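Local coordinates for protein PlaB phospholipase (Legionella pneumophila, PDB 6ZTI) that is a phospholipase of the alpha/beta-hydrolase type, a virulence-associated enzyme whose activity is controlled by NAD(H)-mediated tetramerization, at residues B[125-129]-B[291-297]; B[217-221]-B[263-267]. One frame throughout, in Å; residues are numbered along the deposited sequence. Where two conformers were deposited one is given.

Interaction 1 of 2, residues B[125-129]-B[291-297]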
loop_
_atom_site.group_PDB
_atom_site.type_symbol
_atom_site.label_atom_id
_atom_site.label_comp_id
_atom_site.label_asym_id
_atom_site.label_seq_id
_atom_site.Cartn_x
_atom_site.Cartn_y
_atom_site.Cartn_z
ATOM N N HIS B 125 -22.127 -15.532 -36.841
ATOM C CA HIS B 125 -22.115 -16.548 -35.802
ATOM C C HIS B 125 -21.013 -16.225 -34.805
ATOM O O HIS B 125 -19.903 -15.845 -35.193
ATOM C CB HIS B 125 -21.869 -17.963 -36.365
ATOM C CG HIS B 125 -22.918 -18.440 -37.327
ATOM N ND1 HIS B 125 -23.088 -17.892 -38.580
ATOM C CD2 HIS B 125 -23.832 -19.433 -37.228
ATOM C CE1 HIS B 125 -24.069 -18.517 -39.206
ATOM N NE2 HIS B 125 -24.535 -19.460 -38.408
ATOM N N LEU B 126 -21.330 -16.377 -33.528
ATOM C CA LEU B 126 -20.361 -16.242 -32.443
ATOM C C LEU B 126 -20.401 -17.539 -31.652
ATOM O O LEU B 126 -21.396 -17.835 -30.983
ATOM C CB LEU B 126 -20.664 -15.035 -31.560
ATOM C CG LEU B 126 -19.772 -14.889 -30.321
ATOM C CD1 LEU B 126 -18.298 -14.930 -30.708
ATOM C CD2 LEU B 126 -20.087 -13.608 -29.571
ATOM N N ILE B 127 -19.330 -18.320 -31.761
ATOM C CA ILE B 127 -19.205 -19.609 -31.100
ATOM C C ILE B 127 -18.092 -19.461 -30.073
ATOM O O ILE B 127 -16.911 -19.439 -30.426
ATOM C CB ILE B 127 -18.909 -20.736 -32.096
ATOM C CG1 ILE B 127 -19.981 -20.763 -33.188
ATOM C CG2 ILE B 127 -18.832 -22.080 -31.362
ATOM C CD1 ILE B 127 -19.676 -21.705 -34.345
ATOM N N MET B 128 -18.471 -19.347 -28.804
ATOM C CA MET B 128 -17.540 -19.133 -27.702
ATOM C C MET B 128 -17.259 -20.457 -27.013
ATOM O O MET B 128 -18.187 -21.109 -26.531
ATOM C CB MET B 128 -18.124 -18.138 -26.699
ATOM C CG MET B 128 -18.135 -16.699 -27.190
ATOM S SD MET B 128 -19.106 -15.663 -26.090
ATOM C CE MET B 128 -20.756 -16.088 -26.640
ATOM N N LEU B 129 -15.981 -20.843 -26.959
ATOM C CA LEU B 129 -15.538 -22.056 -26.286
ATOM C C LEU B 129 -14.928 -21.686 -24.937
ATOM O O LEU B 129 -13.957 -20.919 -24.873
ATOM C CB LEU B 129 -14.521 -22.817 -27.138
ATOM C CG LEU B 129 -14.878 -23.068 -28.608
ATOM C CD1 LEU B 129 -13.742 -23.754 -29.384
ATOM C CD2 LEU B 129 -16.146 -23.905 -28.717
ATOM N N ILE B 291 -19.585 -27.638 -33.061
ATOM C CA ILE B 291 -19.259 -26.432 -33.822
ATOM C C ILE B 291 -19.878 -26.499 -35.210
ATOM O O ILE B 291 -20.414 -25.505 -35.713
ATOM C CB ILE B 291 -17.733 -26.227 -33.903
ATOM C CG1 ILE B 291 -17.228 -25.625 -32.602
ATOM C CG2 ILE B 291 -17.372 -25.317 -35.079
ATOM C CD1 ILE B 291 -15.735 -25.499 -32.493
ATOM N N LEU B 292 -19.801 -27.666 -35.855
ATOM C CA LEU B 292 -20.339 -27.809 -37.208
ATOM C C LEU B 292 -21.844 -27.580 -37.225
ATOM O O LEU B 292 -22.376 -26.933 -38.138
ATOM C CB LEU B 292 -19.997 -29.197 -37.760
ATOM C CG LEU B 292 -20.312 -29.498 -39.225
ATOM C CD1 LEU B 292 -19.654 -28.484 -40.150
ATOM C CD2 LEU B 292 -19.846 -30.904 -39.573
ATOM N N ARG B 293 -22.543 -28.085 -36.209
ATOM C CA ARG B 293 -23.974 -27.833 -36.086
ATOM C C ARG B 293 -24.251 -26.343 -35.926
ATOM O O ARG B 293 -25.145 -25.790 -36.579
ATOM C CB ARG B 293 -24.533 -28.610 -34.891
ATOM C CG ARG B 293 -24.700 -30.099 -35.107
ATOM C CD ARG B 293 -25.782 -30.411 -36.142
ATOM N NE ARG B 293 -27.052 -29.737 -35.864
ATOM C CZ ARG B 293 -28.000 -30.207 -35.054
ATOM N NH1 ARG B 293 -27.837 -31.363 -34.417
ATOM N NH2 ARG B 293 -29.118 -29.513 -34.877
ATOM N N CYS B 294 -23.494 -25.677 -35.047
ATOM C CA CYS B 294 -23.706 -24.252 -34.791
ATOM C C CYS B 294 -23.498 -23.438 -36.060
ATOM O O CYS B 294 -24.313 -22.569 -36.397
ATOM C CB CYS B 294 -22.767 -23.770 -33.675
ATOM S SG CYS B 294 -23.111 -24.463 -32.002
ATOM N N LEU B 295 -22.419 -23.726 -36.793
ATOM C CA LEU B 295 -22.141 -23.024 -38.042
ATOM C C LEU B 295 -23.225 -23.241 -39.086
ATOM O O LEU B 295 -23.350 -22.432 -40.014
ATOM C CB LEU B 295 -20.799 -23.478 -38.618
ATOM C CG LEU B 295 -19.546 -23.009 -37.878
ATOM C CD1 LEU B 295 -18.311 -23.662 -38.475
ATOM C CD2 LEU B 295 -19.425 -21.491 -37.935
ATOM N N GLN B 296 -23.994 -24.317 -38.976
ATOM C CA GLN B 296 -25.038 -24.609 -39.942
ATOM C C GLN B 296 -26.362 -23.924 -39.605
ATOM O O GLN B 296 -27.265 -23.903 -40.450
ATOM C CB GLN B 296 -25.211 -26.131 -40.055
ATOM C CG GLN B 296 -24.026 -26.802 -40.777
ATOM C CD GLN B 296 -23.974 -28.317 -40.635
ATOM O OE1 GLN B 296 -24.540 -28.899 -39.706
ATOM N NE2 GLN B 296 -23.272 -28.961 -41.556
ATOM N N VAL B 297 -26.488 -23.330 -38.416
ATOM C CA VAL B 297 -27.698 -22.590 -38.095
ATOM C C VAL B 297 -27.870 -21.429 -39.063
ATOM O O VAL B 297 -26.941 -20.649 -39.306
ATOM C CB VAL B 297 -27.658 -22.109 -36.641
ATOM C CG1 VAL B 297 -28.771 -21.107 -36.398
ATOM C CG2 VAL B 297 -27.795 -23.290 -35.711
#
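His-125 and Ile-127 face Leu-295 and Ile-291 where strand 125-129 and helix 291-296 run nearly antiparallel, their axes 159° apart in direction and 9.1 Å from each other at closest approach. This is the layered packing of the alpha/beta-hydrolase fold: a late helix lies on one face of the central parallel sheet, against a strand near its middle. Alternation along the strand selects the residues that meet the helix, as Leu-126 and Met-128 belong to the other face. Ile-127 is the apolar centre. Its extended CG1 branch carries CD1 to 3.6 Å from CD2 of Leu-295, the two side chains crossing at about a right angle, and the same methyl lies 3.8 Å from CB of Cys-294. The other branch, CG2, turns to Ile-291 and sits 4.1 Å from its CG1. Two residues further along the strand, both methyls of Leu-129 meet the Ile-291 tip from the same side, CD1 being 4.1 Å from CD1 of the isoleucine. Helix 300-320 adds a further layer, Leu-306 touching both Cys-294 and Val-297. At the opposite end the contact turns polar. With CG anti to its carbonyl carbon (chi1 -62°), His-125 sends its imidazole out toward the C-terminal turn of the helix, where the carbonyls of Cys-294 and Leu-295 approach the ring obliquely. ND1 also has a hydrogen-bond partner, so both ring nitrogens are engaged and the ring's rotation is fixed. NE2 donates to the backbone O of Val-297 at 2.8 Å, nearly in the ring plane, with an N-H...O angle of 157°.

Interaction 2 of 2, residues B[217-221]-B[263-267]; sequences SNGVV and GLSHS. Unlike the reference sequence in segment 217-221: Asn-218 (reference Asp).
The imidazole of His-266 is met by Asn-218 at its edge and by Val-220 over one face. ND2 of Asn-218 gives a weak, bent hydrogen bond to ND1 of His-266, 3.0 Å long; the nitrogen lies near the ring plane, although the amide as a whole is turned 65° from the ring. Val-220 places CB 3.7 Å from the centroid of the His-266 ring, close to its normal, in a CH-pi contact displaced toward the rim. The backbones join too, His-266 N donating to Asn-218 O at 3.3 Å. A second shell fixes the amide. Folded between its own backbone N and carbonyl carbon (chi1 64°), the Asn-218 side chain curls back over the following loop, and OD1 accepts from Val-220 N at 2.9 Å, an Asx turn. The same oxygen takes a second, almost straight bond (179°) from Val-221 N, also 2.9 Å. With two donors gripping OD1, the amide cannot readily flip, and ND2 stays directed at the histidine and at a water 3.1 Å from it, which also bonds weakly to the carbonyl oxygens of Leu-264 and Ser-265. Just upstream, Ser-217 OG accepts from Gly-219 N in an ST turn, another side-chain-to-backbone bond within the loop. Beyond the ring, NE2 of His-266 makes a weak hydrogen bond to OG of Ser-100, at the turn between strand 93-99 and helix 102-114, where alpha/beta hydrolases carry their nucleophile. With aspartate at position 218 in the reference sequence, and Ser-100 and His-266 in line, the contacts are consistent with a Ser-His-Asp catalytic triad; here the acid position holds an amide, which donates to ND1.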
loop_
_atom_site.group_PDB
_atom_site.type_symbol
_atom_site.label_atom_id
_atom_site.label_comp_id
_atom_site.label_asym_id
_atom_site.label_seq_id
_atom_site.Cartn_x
_atom_site.Cartn_y
_atom_site.Cartn_z
ATOM N N SER B 217 -15.716 -26.294 -12.617
ATOM C CA SER B 217 -14.868 -25.563 -13.535
ATOM C C SER B 217 -14.134 -26.560 -14.418
ATOM O O SER B 217 -14.125 -27.768 -14.158
ATOM C CB SER B 217 -13.864 -24.682 -12.791
ATOM O OG SER B 217 -12.631 -25.365 -12.618
ATOM N N ASN B 218 -13.512 -26.038 -15.476
ATOM C CA ASN B 218 -12.641 -26.825 -16.342
ATOM C C ASN B 218 -11.166 -26.617 -16.013
ATOM O O ASN B 218 -10.294 -26.969 -16.821
ATOM C CB ASN B 218 -12.905 -26.497 -17.813
ATOM C CG ASN B 218 -12.564 -25.055 -18.170
ATOM O OD1 ASN B 218 -11.999 -24.318 -17.373
ATOM N ND2 ASN B 218 -12.901 -24.655 -19.394
ATOM N N GLY B 219 -10.877 -26.074 -14.834
ATOM C CA GLY B 219 -9.541 -25.722 -14.432
ATOM C C GLY B 219 -9.235 -24.248 -14.559
ATOM O O GLY B 219 -8.292 -23.772 -13.927
ATOM N N VAL B 220 -10.005 -23.514 -15.363
ATOM C CA VAL B 220 -9.737 -22.099 -15.579
ATOM C C VAL B 220 -11.017 -21.283 -15.447
ATOM O O VAL B 220 -11.009 -20.219 -14.830
ATOM C CB VAL B 220 -9.084 -21.871 -16.955
ATOM C CG1 VAL B 220 -8.905 -20.389 -17.232
ATOM C CG2 VAL B 220 -7.768 -22.592 -17.037
ATOM N N VAL B 221 -12.117 -21.755 -16.033
ATOM C CA VAL B 221 -13.379 -21.027 -16.037
ATOM C C VAL B 221 -14.463 -21.914 -15.456
ATOM O O VAL B 221 -14.591 -23.085 -15.829
ATOM C CB VAL B 221 -13.768 -20.551 -17.451
ATOM C CG1 VAL B 221 -12.862 -19.427 -17.895
ATOM C CG2 VAL B 221 -13.718 -21.703 -18.451
ATOM N N GLY B 263 -16.266 -34.494 -21.121
ATOM C CA GLY B 263 -14.894 -34.970 -21.118
ATOM C C GLY B 263 -13.848 -33.962 -21.514
ATOM O O GLY B 263 -12.744 -34.350 -21.909
ATOM N N LEU B 264 -14.143 -32.678 -21.399
ATOM C CA LEU B 264 -13.314 -31.630 -21.977
ATOM C C LEU B 264 -12.879 -30.631 -20.913
ATOM O O LEU B 264 -13.703 -30.161 -20.120
ATOM C CB LEU B 264 -14.079 -30.925 -23.097
ATOM C CG LEU B 264 -14.457 -31.766 -24.322
ATOM C CD1 LEU B 264 -15.202 -30.898 -25.294
ATOM C CD2 LEU B 264 -13.231 -32.353 -24.986
ATOM N N SER B 265 -11.582 -30.302 -20.908
ATOM C CA SER B 265 -10.993 -29.337 -19.991
ATOM C C SER B 265 -10.724 -28.041 -20.743
ATOM O O SER B 265 -11.087 -27.887 -21.908
ATOM C CB SER B 265 -9.705 -29.883 -19.380
ATOM O OG SER B 265 -8.702 -30.043 -20.379
ATOM N N HIS B 266 -10.053 -27.097 -20.088
ATOM C CA HIS B 266 -9.814 -25.812 -20.738
ATOM C C HIS B 266 -8.759 -25.913 -21.833
ATOM O O HIS B 266 -8.934 -25.353 -22.922
ATOM C CB HIS B 266 -9.390 -24.769 -19.708
ATOM C CG HIS B 266 -9.522 -23.353 -20.191
ATOM N ND1 HIS B 266 -10.744 -22.748 -20.400
ATOM C CD2 HIS B 266 -8.584 -22.424 -20.494
ATOM C CE1 HIS B 266 -10.553 -21.507 -20.812
ATOM N NE2 HIS B 266 -9.253 -21.282 -20.868
ATOM N N SER B 267 -7.663 -26.623 -21.563
ATOM C CA SER B 267 -6.454 -26.554 -22.357
ATOM C C SER B 267 -5.820 -27.931 -22.443
ATOM O O SER B 267 -6.265 -28.891 -21.806
ATOM C CB SER B 267 -5.466 -25.555 -21.740
ATOM O OG SER B 267 -6.028 -24.263 -21.710
HETATM O O HOH W 1 -13.738 -27.086 -21.137
#

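From the N terminus, three sheet strands precede strand 123-129, which takes a place in the middle of the parallel sheet and forms the first side of interaction 1. After strand 191-197 the chain enters the loop holding 217-221, and after strand 257-261, at the sheet's edge, the loop holding 263-267; interaction 2 closes there, over 41 intervening residues. Only then does helix 286-296 return to close interaction 1, so the shorter loop nests within the longer. Their centres are 19 Å apart and they do not touch, a worked example of divided labour: one contact binds helix to sheet inside the core, the other joins two loops following sheet strands at the presumed active site.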